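Local coordinates for trehalose synthase regulatory protein (Candida albicans, PDB 5HUS) that probably regulates the trehalose synthase complex, this C-terminal part having the HAD-type fold of trehalose-phosphate phosphatases, at residues F70-D83 and Q91-I105. Numbering follows the deposited sequence.
Sequences FVYLLSYLQRSDLD and QIGLIAENGNFVKLI
Strand 69-74, helix 79-86 and strand 93-96 form a beta-alpha-beta unit, and its two parallel strands are joined by bonds running from Val-71 to Ser-75: Gly-93 N to Val-71 O, Leu-73 N to Gly-93 O, Ile-95 N to Leu-73 O and Ser-75 N to Ile-95 O. The strand axes lie 24° from parallel. Beyond the strand end the pairing continues into the turn, where Asn-98 N reaches Ser-75 O at 2.8 Å and Glu-97 N reaches Leu-77 O at 2.9 Å.

On one face, the Tyr-72 ring covers Gly-93, whose CA sits 3.8 Å from the ring centroid, a CH-pi contact offset toward the rim. With CG anti to the carbonyl carbon, the ring extends across strand 93-96 until its OH accepts a nearly straight bond from Ile-105 N (3.2 Å, 164°); the same hydroxyl is also hydrogen-bonded to His-212 NE2, its strongest polar partner. On the same face Leu-74 CD1 meets Ile-95 CG2 at 3.5 Å.

From the helix, Arg-79 lays its guanidinium flat on the Phe-101 ring, planes 2° apart and CZ 3.7 Å from the centroid, a cation-pi stack; a bend at chi3 turns the group onto the ring, and Asp-146 pairs with NH2. Further along, Lys-103 NZ forms a salt bridge with Asp-83 OD1 at 2.9 Å, reaching it from above the carboxylate plane, while Trp-110 bonds OD2.

Asn-100 and Phe-101 both face Ala-96, a classic beta bulge at the start of strand 101-103, which returns antiparallel to 93-96 and extends the parallel Rossmann-like core sheet characteristic of HAD-family phosphatases.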
# COMPACT_ATOMS: atom_id res chain seq x y z
N PHE A 70 4.08 12.87 -9.80
CA PHE A 70 4.12 11.42 -10.01
C PHE A 70 3.11 10.76 -9.09
O PHE A 70 3.20 10.89 -7.86
CB PHE A 70 5.52 10.88 -9.75
CG PHE A 70 6.59 11.61 -10.50
CD1 PHE A 70 7.40 12.54 -9.86
CD2 PHE A 70 6.78 11.39 -11.86
CE1 PHE A 70 8.38 13.22 -10.55
CE2 PHE A 70 7.76 12.07 -12.55
CZ PHE A 70 8.56 12.99 -11.90
N VAL A 71 2.14 10.07 -9.68
CA VAL A 71 1.08 9.42 -8.92
C VAL A 71 1.26 7.91 -8.94
O VAL A 71 1.39 7.32 -10.02
CB VAL A 71 -0.31 9.76 -9.47
CG1 VAL A 71 -1.40 9.10 -8.64
CG2 VAL A 71 -0.50 11.28 -9.48
N TYR A 72 1.28 7.29 -7.76
CA TYR A 72 1.41 5.84 -7.62
C TYR A 72 0.23 5.24 -6.88
O TYR A 72 -0.22 5.78 -5.87
CB TYR A 72 2.70 5.46 -6.88
CG TYR A 72 3.92 5.56 -7.75
CD1 TYR A 72 4.44 6.79 -8.11
CD2 TYR A 72 4.54 4.41 -8.23
CE1 TYR A 72 5.54 6.88 -8.93
CE2 TYR A 72 5.65 4.49 -9.05
CZ TYR A 72 6.14 5.73 -9.40
OH TYR A 72 7.25 5.81 -10.21
N LEU A 73 -0.28 4.13 -7.41
CA LEU A 73 -1.28 3.33 -6.71
C LEU A 73 -0.61 2.27 -5.84
O LEU A 73 0.26 1.53 -6.31
CB LEU A 73 -2.20 2.65 -7.72
CG LEU A 73 -3.15 1.61 -7.12
CD1 LEU A 73 -4.30 2.30 -6.40
CD2 LEU A 73 -3.67 0.66 -8.20
N LEU A 74 -1.01 2.20 -4.57
CA LEU A 74 -0.55 1.14 -3.67
C LEU A 74 -1.71 0.19 -3.48
O LEU A 74 -2.77 0.58 -3.00
CB LEU A 74 -0.07 1.72 -2.33
CG LEU A 74 0.30 0.70 -1.24
CD1 LEU A 74 1.46 -0.20 -1.67
CD2 LEU A 74 0.64 1.42 0.07
N SER A 75 -1.50 -1.06 -3.88
CA SER A 75 -2.58 -2.05 -3.97
C SER A 75 -2.13 -3.39 -3.42
O SER A 75 -0.95 -3.75 -3.55
CB SER A 75 -3.04 -2.20 -5.42
OG SER A 75 -3.95 -3.28 -5.57
N TYR A 76 -3.06 -4.13 -2.84
CA TYR A 76 -2.78 -5.50 -2.40
C TYR A 76 -2.77 -6.49 -3.56
O TYR A 76 -2.33 -7.63 -3.39
CB TYR A 76 -3.81 -5.97 -1.37
CG TYR A 76 -3.59 -5.44 0.02
CD1 TYR A 76 -2.59 -5.95 0.83
CD2 TYR A 76 -4.41 -4.44 0.53
CE1 TYR A 76 -2.39 -5.46 2.10
CE2 TYR A 76 -4.22 -3.95 1.80
CZ TYR A 76 -3.21 -4.46 2.59
OH TYR A 76 -3.02 -3.97 3.86
N LEU A 77 -3.26 -6.06 -4.72
CA LEU A 77 -3.44 -6.98 -5.84
C LEU A 77 -2.12 -7.44 -6.45
O LEU A 77 -1.11 -6.75 -6.37
CB LEU A 77 -4.30 -6.32 -6.92
CG LEU A 77 -5.72 -5.92 -6.50
CD1 LEU A 77 -6.43 -5.23 -7.64
CD2 LEU A 77 -6.52 -7.14 -6.03
N GLN A 78 -2.15 -8.62 -7.07
CA GLN A 78 -0.95 -9.16 -7.68
C GLN A 78 -0.64 -8.46 -8.99
O GLN A 78 -1.50 -7.82 -9.60
CB GLN A 78 -1.10 -10.67 -7.90
CG GLN A 78 -2.09 -11.08 -8.98
CD GLN A 78 -2.29 -12.59 -9.03
OE1 GLN A 78 -1.37 -13.33 -9.34
NE2 GLN A 78 -3.50 -13.04 -8.70
N ARG A 79 0.62 -8.59 -9.41
CA ARG A 79 1.11 -7.92 -10.61
C ARG A 79 0.22 -8.17 -11.81
O ARG A 79 -0.16 -7.23 -12.52
CB ARG A 79 2.53 -8.37 -10.91
CG ARG A 79 3.58 -7.79 -9.97
CD ARG A 79 4.92 -8.47 -10.17
NE ARG A 79 4.87 -9.85 -9.72
CZ ARG A 79 5.84 -10.73 -9.91
NH1 ARG A 79 6.96 -10.37 -10.54
NH2 ARG A 79 5.70 -11.98 -9.47
N SER A 80 -0.12 -9.43 -12.05
CA SER A 80 -0.86 -9.80 -13.25
C SER A 80 -2.24 -9.14 -13.30
O SER A 80 -2.69 -8.72 -14.37
CB SER A 80 -0.98 -11.33 -13.35
OG SER A 80 -1.62 -11.88 -12.22
N ASP A 81 -2.91 -9.01 -12.15
CA ASP A 81 -4.21 -8.32 -12.11
C ASP A 81 -4.06 -6.83 -12.38
O ASP A 81 -4.87 -6.23 -13.09
CB ASP A 81 -4.91 -8.55 -10.77
CG ASP A 81 -5.52 -9.94 -10.65
OD1 ASP A 81 -5.51 -10.68 -11.65
OD2 ASP A 81 -6.01 -10.29 -9.56
N LEU A 82 -3.03 -6.21 -11.81
CA LEU A 82 -2.80 -4.79 -12.02
C LEU A 82 -2.39 -4.48 -13.45
O LEU A 82 -2.79 -3.45 -14.00
CB LEU A 82 -1.73 -4.27 -11.04
CG LEU A 82 -2.27 -4.18 -9.61
CD1 LEU A 82 -1.15 -3.95 -8.60
CD2 LEU A 82 -3.34 -3.09 -9.50
N ASP A 83 -1.59 -5.35 -14.06
CA ASP A 83 -1.18 -5.16 -15.45
C ASP A 83 -2.40 -5.22 -16.38
O ASP A 83 -2.48 -4.46 -17.34
CB ASP A 83 -0.15 -6.21 -15.87
CG ASP A 83 1.26 -5.87 -15.41
OD1 ASP A 83 1.54 -4.71 -15.06
OD2 ASP A 83 2.11 -6.79 -15.44
N GLN A 91 0.39 6.17 -17.28
CA GLN A 91 0.66 7.38 -16.51
C GLN A 91 0.70 7.12 -15.01
O GLN A 91 1.25 7.92 -14.25
CB GLN A 91 -0.40 8.47 -16.75
CG GLN A 91 -0.87 8.66 -18.17
CD GLN A 91 -2.01 7.73 -18.51
OE1 GLN A 91 -1.80 6.56 -18.76
NE2 GLN A 91 -3.23 8.25 -18.52
N ILE A 92 0.10 6.01 -14.59
CA ILE A 92 -0.02 5.68 -13.17
C ILE A 92 1.05 4.67 -12.74
O ILE A 92 1.15 3.58 -13.29
CB ILE A 92 -1.42 5.08 -12.86
CG1 ILE A 92 -2.53 6.06 -13.26
CG2 ILE A 92 -1.54 4.69 -11.39
CD1 ILE A 92 -3.86 5.75 -12.62
N GLY A 93 1.85 5.04 -11.75
CA GLY A 93 2.80 4.10 -11.18
C GLY A 93 2.06 3.05 -10.38
O GLY A 93 0.98 3.31 -9.83
N LEU A 94 2.63 1.85 -10.32
CA LEU A 94 1.98 0.75 -9.62
C LEU A 94 2.86 0.14 -8.55
O LEU A 94 4.06 -0.11 -8.76
CB LEU A 94 1.57 -0.34 -10.62
CG LEU A 94 0.65 0.11 -11.76
CD1 LEU A 94 0.53 -0.97 -12.84
CD2 LEU A 94 -0.73 0.51 -11.24
N ILE A 95 2.27 -0.12 -7.39
CA ILE A 95 2.93 -0.87 -6.33
C ILE A 95 2.01 -2.05 -6.00
O ILE A 95 0.89 -1.86 -5.54
CB ILE A 95 3.20 -0.01 -5.09
CG1 ILE A 95 3.99 1.24 -5.46
CG2 ILE A 95 3.99 -0.81 -4.07
CD1 ILE A 95 4.04 2.28 -4.35
N ALA A 96 2.49 -3.27 -6.26
CA ALA A 96 1.67 -4.47 -6.14
C ALA A 96 1.96 -5.26 -4.87
O ALA A 96 3.06 -5.18 -4.33
CB ALA A 96 1.87 -5.38 -7.36
N GLU A 97 0.97 -6.03 -4.43
CA GLU A 97 1.04 -6.83 -3.20
C GLU A 97 1.63 -6.02 -2.05
O GLU A 97 2.53 -6.47 -1.34
CB GLU A 97 1.85 -8.11 -3.44
CG GLU A 97 1.20 -9.02 -4.49
CD GLU A 97 1.68 -10.46 -4.43
OE1 GLU A 97 1.88 -10.99 -3.31
OE2 GLU A 97 1.84 -11.06 -5.51
N ASN A 98 1.09 -4.82 -1.91
CA ASN A 98 1.38 -3.93 -0.79
C ASN A 98 2.85 -3.52 -0.70
O ASN A 98 3.30 -3.10 0.35
CB ASN A 98 0.94 -4.57 0.52
CG ASN A 98 0.73 -3.56 1.62
OD1 ASN A 98 1.03 -3.82 2.79
ND2 ASN A 98 0.24 -2.38 1.26
N GLY A 99 3.58 -3.63 -1.80
CA GLY A 99 4.96 -3.17 -1.79
C GLY A 99 5.99 -4.16 -2.30
O GLY A 99 7.13 -3.78 -2.56
N ASN A 100 5.60 -5.43 -2.45
CA ASN A 100 6.56 -6.45 -2.88
C ASN A 100 7.07 -6.23 -4.30
O ASN A 100 8.17 -6.67 -4.65
CB ASN A 100 5.93 -7.84 -2.76
CG ASN A 100 5.84 -8.31 -1.33
OD1 ASN A 100 6.83 -8.75 -0.74
ND2 ASN A 100 4.64 -8.18 -0.75
N PHE A 101 6.27 -5.55 -5.12
CA PHE A 101 6.63 -5.29 -6.51
C PHE A 101 6.28 -3.87 -6.91
O PHE A 101 5.24 -3.36 -6.53
CB PHE A 101 5.92 -6.28 -7.44
CG PHE A 101 6.09 -7.71 -7.03
CD1 PHE A 101 7.25 -8.41 -7.34
CD2 PHE A 101 5.09 -8.36 -6.33
CE1 PHE A 101 7.40 -9.74 -6.95
CE2 PHE A 101 5.23 -9.69 -5.93
CZ PHE A 101 6.40 -10.37 -6.25
N VAL A 102 7.16 -3.24 -7.68
CA VAL A 102 6.99 -1.85 -8.08
C VAL A 102 7.17 -1.70 -9.58
O VAL A 102 8.17 -2.16 -10.14
CB VAL A 102 7.99 -0.90 -7.38
CG1 VAL A 102 7.87 0.52 -7.94
CG2 VAL A 102 7.77 -0.91 -5.87
N LYS A 103 6.20 -1.06 -10.24
CA LYS A 103 6.38 -0.68 -11.63
C LYS A 103 6.40 0.84 -11.72
O LYS A 103 5.36 1.51 -11.62
CB LYS A 103 5.28 -1.29 -12.52
CG LYS A 103 5.37 -0.88 -13.98
CD LYS A 103 4.41 -1.68 -14.87
CE LYS A 103 4.90 -3.11 -15.04
NZ LYS A 103 4.10 -3.88 -16.05
N LEU A 104 7.61 1.38 -11.85
CA LEU A 104 7.81 2.82 -11.96
C LEU A 104 7.11 3.36 -13.19
O LEU A 104 6.91 2.65 -14.17
CB LEU A 104 9.31 3.13 -12.03
CG LEU A 104 10.15 2.64 -10.85
CD1 LEU A 104 11.63 2.76 -11.18
CD2 LEU A 104 9.82 3.40 -9.58
N ILE A 105 6.72 4.63 -13.14
CA ILE A 105 6.02 5.25 -14.25
C ILE A 105 6.87 5.17 -15.52
O ILE A 105 8.04 5.53 -15.52
CB ILE A 105 5.68 6.72 -13.93
CG1 ILE A 105 4.66 6.78 -12.78
CG2 ILE A 105 5.12 7.43 -15.14
CD1 ILE A 105 4.55 8.16 -12.13
O HOH W 1 1.64 10.14 -12.56
O HOH W 2 2.41 -10.37 -8.02